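Luciferase-like enzymeAMP-CoA-ligase (PDB 4W8O) is a luciferase-like AMP/CoA-ligase of the ANL superfamily from a nonluminescent mealworm, and probably activates carboxylic acids as adenylates before transfer to coenzyme A. Local coordinates at residues 210-221 with 236-247. Residues are numbered along the deposited sequence; the frame is centred on the assembly and turned at random.
Sequences FYCGYDCRSILH and RTFLDGSTRVFA
Four backbone hydrogen bonds zip strand 218-221 to strand 243-246: Thr243 N to Arg217 O, Ile219 N to Thr243 O (3.1 Å), Val245 N to Ile219 O (2.7 Å) and His221 N to Val245 O. Both partners of Ile219 lie on the neighbouring strand at residues 243 and 245, which is the parallel ladder pattern, and the strand directions differ by 26°. One side-chain bond runs alongside: Arg244 NH1 donates to His221 NE2 at 3.3 Å; NH1 lies close to the imidazole plane and NE2 close to the guanidinium plane, the two planes being turned 58° apart. The other imidazole nitrogen, ND1, is hydrogen-bonded to Thr223 OG1, so both ring nitrogens have a partner and the rotation of the ring is fixed. Arg236 reaches the loop after helix 199-211 through water: its NE donates to a water that in turn donates to Tyr214 O, and its NH2 to a second water shared with Cys216 N and Asp240 OD2. Asp240 OD2 also forms a salt bridge with Arg236 NH1 at 3.1 Å. The Tyr214 side chain lies about 3 Å (nearest atoms) from a bound polyether, probably from the crystallisation liquor, which marks a pocket at this loop.

Helix 228-239 links the two strands in a beta-alpha-beta unit of a mixed sheet, and a Schellman motif with Gly241 as C' ends that helix just before strand 243-246. Beside this turn the Arg236 guanidinium, its chain bent at chi2, is sandwiched between Phe210 CD1 over one face and Cys216 CB over the other, CB 3.5 Å from NH2. The guanidinium and Phe210 ring planes stand 71° apart, and the ring meets the guanidinium with its edge; one ring face instead receives Leu239 CD2 in a CH-pi contact, 3.9 Å from the centroid. On the face carrying Ile219 and Arg244, Ile219 CG2 meets Thr237 CG2 of the crossover helix at a tight 3.4 Å; on the other face Leu220 CD1 packs against Val245 CG1.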
loop_
_atom_site.group_PDB
_atom_site.type_symbol
_atom_site.label_atom_id
_atom_site.label_comp_id
_atom_site.label_asym_id
_atom_site.label_seq_id
_atom_site.Cartn_x
_atom_site.Cartn_y
_atom_site.Cartn_z
ATOM N N PHE A 210 -10.072 6.106 0.778
ATOM C CA PHE A 210 -10.666 7.303 0.189
ATOM C C PHE A 210 -11.711 7.944 1.114
ATOM O O PHE A 210 -11.703 9.160 1.310
ATOM C CB PHE A 210 -11.293 6.982 -1.171
ATOM C CG PHE A 210 -12.050 8.130 -1.777
ATOM C CD1 PHE A 210 -11.378 9.163 -2.408
ATOM C CD2 PHE A 210 -13.437 8.177 -1.714
ATOM C CE1 PHE A 210 -12.070 10.229 -2.961
ATOM C CE2 PHE A 210 -14.139 9.237 -2.268
ATOM C CZ PHE A 210 -13.452 10.263 -2.897
ATOM N N TYR A 211 -12.594 7.131 1.695
ATOM C CA TYR A 211 -13.617 7.650 2.613
ATOM C C TYR A 211 -13.086 8.041 3.996
ATOM O O TYR A 211 -13.824 8.609 4.798
ATOM C CB TYR A 211 -14.809 6.692 2.716
ATOM C CG TYR A 211 -15.634 6.738 1.454
ATOM C CD1 TYR A 211 -16.411 7.857 1.157
ATOM C CD2 TYR A 211 -15.593 5.700 0.534
ATOM C CE1 TYR A 211 -17.149 7.924 -0.014
ATOM C CE2 TYR A 211 -16.327 5.754 -0.639
ATOM C CZ TYR A 211 -17.101 6.869 -0.907
ATOM O OH TYR A 211 -17.822 6.933 -2.066
ATOM N N CYS A 212 -11.817 7.755 4.274
ATOM C CA CYS A 212 -11.168 8.295 5.473
ATOM C C CYS A 212 -11.047 9.810 5.366
ATOM O O CYS A 212 -10.922 10.496 6.377
ATOM C CB CYS A 212 -9.796 7.664 5.706
ATOM S SG CYS A 212 -9.880 5.971 6.326
ATOM N N GLY A 213 -11.068 10.317 4.134
ATOM C CA GLY A 213 -11.284 11.735 3.876
ATOM C C GLY A 213 -10.046 12.589 3.708
ATOM O O GLY A 213 -10.160 13.782 3.438
ATOM N N TYR A 214 -8.863 11.997 3.847
ATOM C CA TYR A 214 -7.635 12.782 3.775
ATOM C C TYR A 214 -7.243 13.139 2.337
ATOM O O TYR A 214 -7.553 12.418 1.393
ATOM C CB TYR A 214 -6.478 12.108 4.535
ATOM C CG TYR A 214 -6.129 10.704 4.091
ATOM C CD1 TYR A 214 -5.290 10.486 3.008
ATOM C CD2 TYR A 214 -6.618 9.597 4.775
ATOM C CE1 TYR A 214 -4.965 9.203 2.605
ATOM C CE2 TYR A 214 -6.306 8.312 4.375
ATOM C CZ TYR A 214 -5.478 8.121 3.288
ATOM O OH TYR A 214 -5.147 6.854 2.885
ATOM N N ASP A 215 -6.555 14.269 2.204
ATOM C CA ASP A 215 -6.173 14.847 0.915
ATOM C C ASP A 215 -5.028 14.052 0.278
ATOM O O ASP A 215 -3.992 13.852 0.916
ATOM C CB ASP A 215 -5.744 16.303 1.154
ATOM C CG ASP A 215 -5.629 17.116 -0.122
ATOM O OD1 ASP A 215 -5.447 16.541 -1.214
ATOM O OD2 ASP A 215 -5.705 18.356 -0.028
ATOM N N CYS A 216 -5.224 13.610 -0.970
ATOM C CA CYS A 216 -4.223 12.844 -1.730
ATOM C C CYS A 216 -3.952 13.431 -3.122
ATOM O O CYS A 216 -3.356 12.754 -3.962
ATOM C CB CYS A 216 -4.697 11.398 -1.942
ATOM S SG CYS A 216 -4.619 10.320 -0.504
ATOM N N ARG A 217 -4.389 14.664 -3.379
ATOM C CA ARG A 217 -4.341 15.216 -4.739
ATOM C C ARG A 217 -2.927 15.183 -5.329
ATOM O O ARG A 217 -2.735 14.886 -6.507
ATOM C CB ARG A 217 -4.888 16.640 -4.762
ATOM C CG ARG A 217 -6.389 16.727 -4.515
ATOM C CD ARG A 217 -6.832 18.166 -4.318
ATOM N NE ARG A 217 -6.204 18.755 -3.137
ATOM C CZ ARG A 217 -6.158 20.054 -2.862
ATOM N NH1 ARG A 217 -6.719 20.941 -3.677
ATOM N NH2 ARG A 217 -5.554 20.468 -1.756
ATOM N N SER A 218 -1.943 15.485 -4.498
ATOM C CA SER A 218 -0.553 15.313 -4.869
ATOM C C SER A 218 0.221 14.748 -3.665
ATOM O O SER A 218 0.594 15.484 -2.740
ATOM C CB SER A 218 0.022 16.644 -5.347
ATOM O OG SER A 218 1.256 16.423 -5.998
ATOM N N ILE A 219 0.440 13.432 -3.681
ATOM C CA ILE A 219 0.987 12.724 -2.522
ATOM C C ILE A 219 2.384 12.161 -2.794
ATOM O O ILE A 219 2.605 11.479 -3.789
ATOM C CB ILE A 219 0.037 11.609 -2.012
ATOM C CG1 ILE A 219 0.642 10.915 -0.779
ATOM C CG2 ILE A 219 -0.273 10.587 -3.102
ATOM C CD1 ILE A 219 -0.326 10.029 -0.021
ATOM N N LEU A 220 3.318 12.478 -1.897
ATOM C CA LEU A 220 4.693 11.980 -1.959
ATOM C C LEU A 220 4.845 10.785 -1.026
ATOM O O LEU A 220 4.290 10.773 0.075
ATOM C CB LEU A 220 5.685 13.081 -1.555
ATOM C CG LEU A 220 7.175 12.735 -1.410
ATOM C CD1 LEU A 220 7.759 12.178 -2.699
ATOM C CD2 LEU A 220 7.965 13.962 -0.977
ATOM N N HIS A 221 5.589 9.774 -1.466
ATOM C CA HIS A 221 5.980 8.703 -0.563
ATOM C C HIS A 221 7.327 8.128 -0.956
ATOM O O HIS A 221 7.826 8.365 -2.055
ATOM C CB HIS A 221 4.914 7.612 -0.538
ATOM C CG HIS A 221 4.899 6.767 -1.765
ATOM N ND1 HIS A 221 5.355 5.467 -1.777
ATOM C CD2 HIS A 221 4.515 7.045 -3.030
ATOM C CE1 HIS A 221 5.238 4.976 -2.998
ATOM N NE2 HIS A 221 4.735 5.915 -3.776
ATOM N N ARG A 236 -5.148 4.327 -4.492
ATOM C CA ARG A 236 -5.869 5.506 -4.022
ATOM C C ARG A 236 -5.694 6.726 -4.938
ATOM O O ARG A 236 -6.638 7.482 -5.125
ATOM C CB ARG A 236 -5.452 5.836 -2.575
ATOM C CG ARG A 236 -5.928 7.166 -2.028
ATOM C CD ARG A 236 -7.444 7.284 -1.968
ATOM N NE ARG A 236 -7.817 8.619 -1.495
ATOM C CZ ARG A 236 -7.838 9.717 -2.251
ATOM N NH1 ARG A 236 -7.531 9.679 -3.544
ATOM N NH2 ARG A 236 -8.173 10.872 -1.705
ATOM N N THR A 237 -4.505 6.920 -5.510
ATOM C CA THR A 237 -4.300 8.055 -6.414
ATOM C C THR A 237 -4.987 7.831 -7.763
ATOM O O THR A 237 -5.512 8.777 -8.361
ATOM C CB THR A 237 -2.807 8.394 -6.637
ATOM O OG1 THR A 237 -2.119 7.264 -7.173
ATOM C CG2 THR A 237 -2.146 8.841 -5.333
ATOM N N PHE A 238 -4.975 6.590 -8.246
ATOM C CA PHE A 238 -5.723 6.240 -9.455
ATOM C C PHE A 238 -7.213 6.546 -9.276
ATOM O O PHE A 238 -7.849 7.079 -10.180
ATOM C CB PHE A 238 -5.547 4.761 -9.805
ATOM C CG PHE A 238 -4.412 4.485 -10.747
ATOM C CD1 PHE A 238 -3.091 4.607 -10.328
ATOM C CD2 PHE A 238 -4.662 4.073 -12.049
ATOM C CE1 PHE A 238 -2.044 4.343 -11.193
ATOM C CE2 PHE A 238 -3.618 3.807 -12.920
ATOM C CZ PHE A 238 -2.309 3.943 -12.495
ATOM N N LEU A 239 -7.738 6.241 -8.089
ATOM C CA LEU A 239 -9.173 6.271 -7.827
ATOM C C LEU A 239 -9.840 7.587 -8.207
ATOM O O LEU A 239 -10.946 7.569 -8.736
ATOM C CB LEU A 239 -9.455 5.945 -6.352
ATOM C CG LEU A 239 -10.931 5.857 -5.932
ATOM C CD1 LEU A 239 -11.120 4.789 -4.864
ATOM C CD2 LEU A 239 -11.465 7.190 -5.434
ATOM N N ASP A 240 -9.179 8.714 -7.936
ATOM C CA ASP A 240 -9.726 10.044 -8.249
ATOM C C ASP A 240 -8.786 10.903 -9.106
ATOM O O ASP A 240 -8.877 12.144 -9.104
ATOM C CB ASP A 240 -10.102 10.788 -6.957
ATOM C CG ASP A 240 -8.897 11.214 -6.142
ATOM O OD1 ASP A 240 -7.749 10.904 -6.507
ATOM O OD2 ASP A 240 -9.102 11.882 -5.117
ATOM N N GLY A 241 -7.888 10.240 -9.832
ATOM C CA GLY A 241 -7.016 10.907 -10.780
ATOM C C GLY A 241 -6.016 11.849 -10.146
ATOM O O GLY A 241 -5.615 12.829 -10.762
ATOM N N SER A 242 -5.612 11.548 -8.919
ATOM C CA SER A 242 -4.574 12.308 -8.246
ATOM C C SER A 242 -3.195 11.913 -8.761
ATOM O O SER A 242 -3.061 11.007 -9.584
ATOM C CB SER A 242 -4.650 12.060 -6.748
ATOM O OG SER A 242 -5.912 12.446 -6.239
ATOM N N THR A 243 -2.171 12.602 -8.268
ATOM C CA THR A 243 -0.799 12.383 -8.701
ATOM C C THR A 243 0.000 11.725 -7.585
ATOM O O THR A 243 -0.040 12.179 -6.443
ATOM C CB THR A 243 -0.139 13.721 -9.088
ATOM O OG1 THR A 243 -0.868 14.301 -10.169
ATOM C CG2 THR A 243 1.312 13.522 -9.510
ATOM N N ARG A 244 0.715 10.651 -7.922
ATOM C CA ARG A 244 1.635 10.002 -6.993
ATOM C C ARG A 244 3.057 10.495 -7.250
ATOM O O ARG A 244 3.549 10.422 -8.386
ATOM C CB ARG A 244 1.575 8.484 -7.153
ATOM C CG ARG A 244 2.344 7.703 -6.086
ATOM C CD ARG A 244 2.040 6.211 -6.144
ATOM N NE ARG A 244 2.386 5.638 -7.447
ATOM C CZ ARG A 244 3.606 5.275 -7.835
ATOM N NH1 ARG A 244 4.649 5.392 -7.020
ATOM N NH2 ARG A 244 3.789 4.771 -9.049
ATOM N N VAL A 245 3.707 10.995 -6.202
ATOM C CA VAL A 245 5.110 11.405 -6.281
ATOM C C VAL A 245 5.983 10.465 -5.442
ATOM O O VAL A 245 5.614 10.077 -4.339
ATOM C CB VAL A 245 5.292 12.865 -5.822
ATOM C CG1 VAL A 245 6.688 13.373 -6.173
ATOM C CG2 VAL A 245 4.222 13.756 -6.453
ATOM N N PHE A 246 7.128 10.076 -5.985
ATOM C CA PHE A 246 8.053 9.225 -5.251
ATOM C C PHE A 246 9.477 9.767 -5.306
ATOM O O PHE A 246 9.836 10.539 -6.194
ATOM C CB PHE A 246 7.999 7.773 -5.766
ATOM C CG PHE A 246 8.330 7.630 -7.225
ATOM C CD1 PHE A 246 9.645 7.482 -7.638
ATOM C CD2 PHE A 246 7.327 7.648 -8.184
ATOM C CE1 PHE A 246 9.955 7.358 -8.981
ATOM C CE2 PHE A 246 7.629 7.523 -9.529
ATOM C CZ PHE A 246 8.947 7.384 -9.928
ATOM N N ALA A 247 10.266 9.363 -4.319
ATOM C CA ALA A 247 11.687 9.637 -4.278
ATOM C C ALA A 247 12.363 8.452 -3.589
ATOM O O ALA A 247 11.768 7.782 -2.732
ATOM C CB ALA A 247 11.956 10.935 -3.539
HETATM O O HOH W 1 -7.891 9.488 1.337
HETATM O O HOH W 2 -7.502 13.340 -3.045
#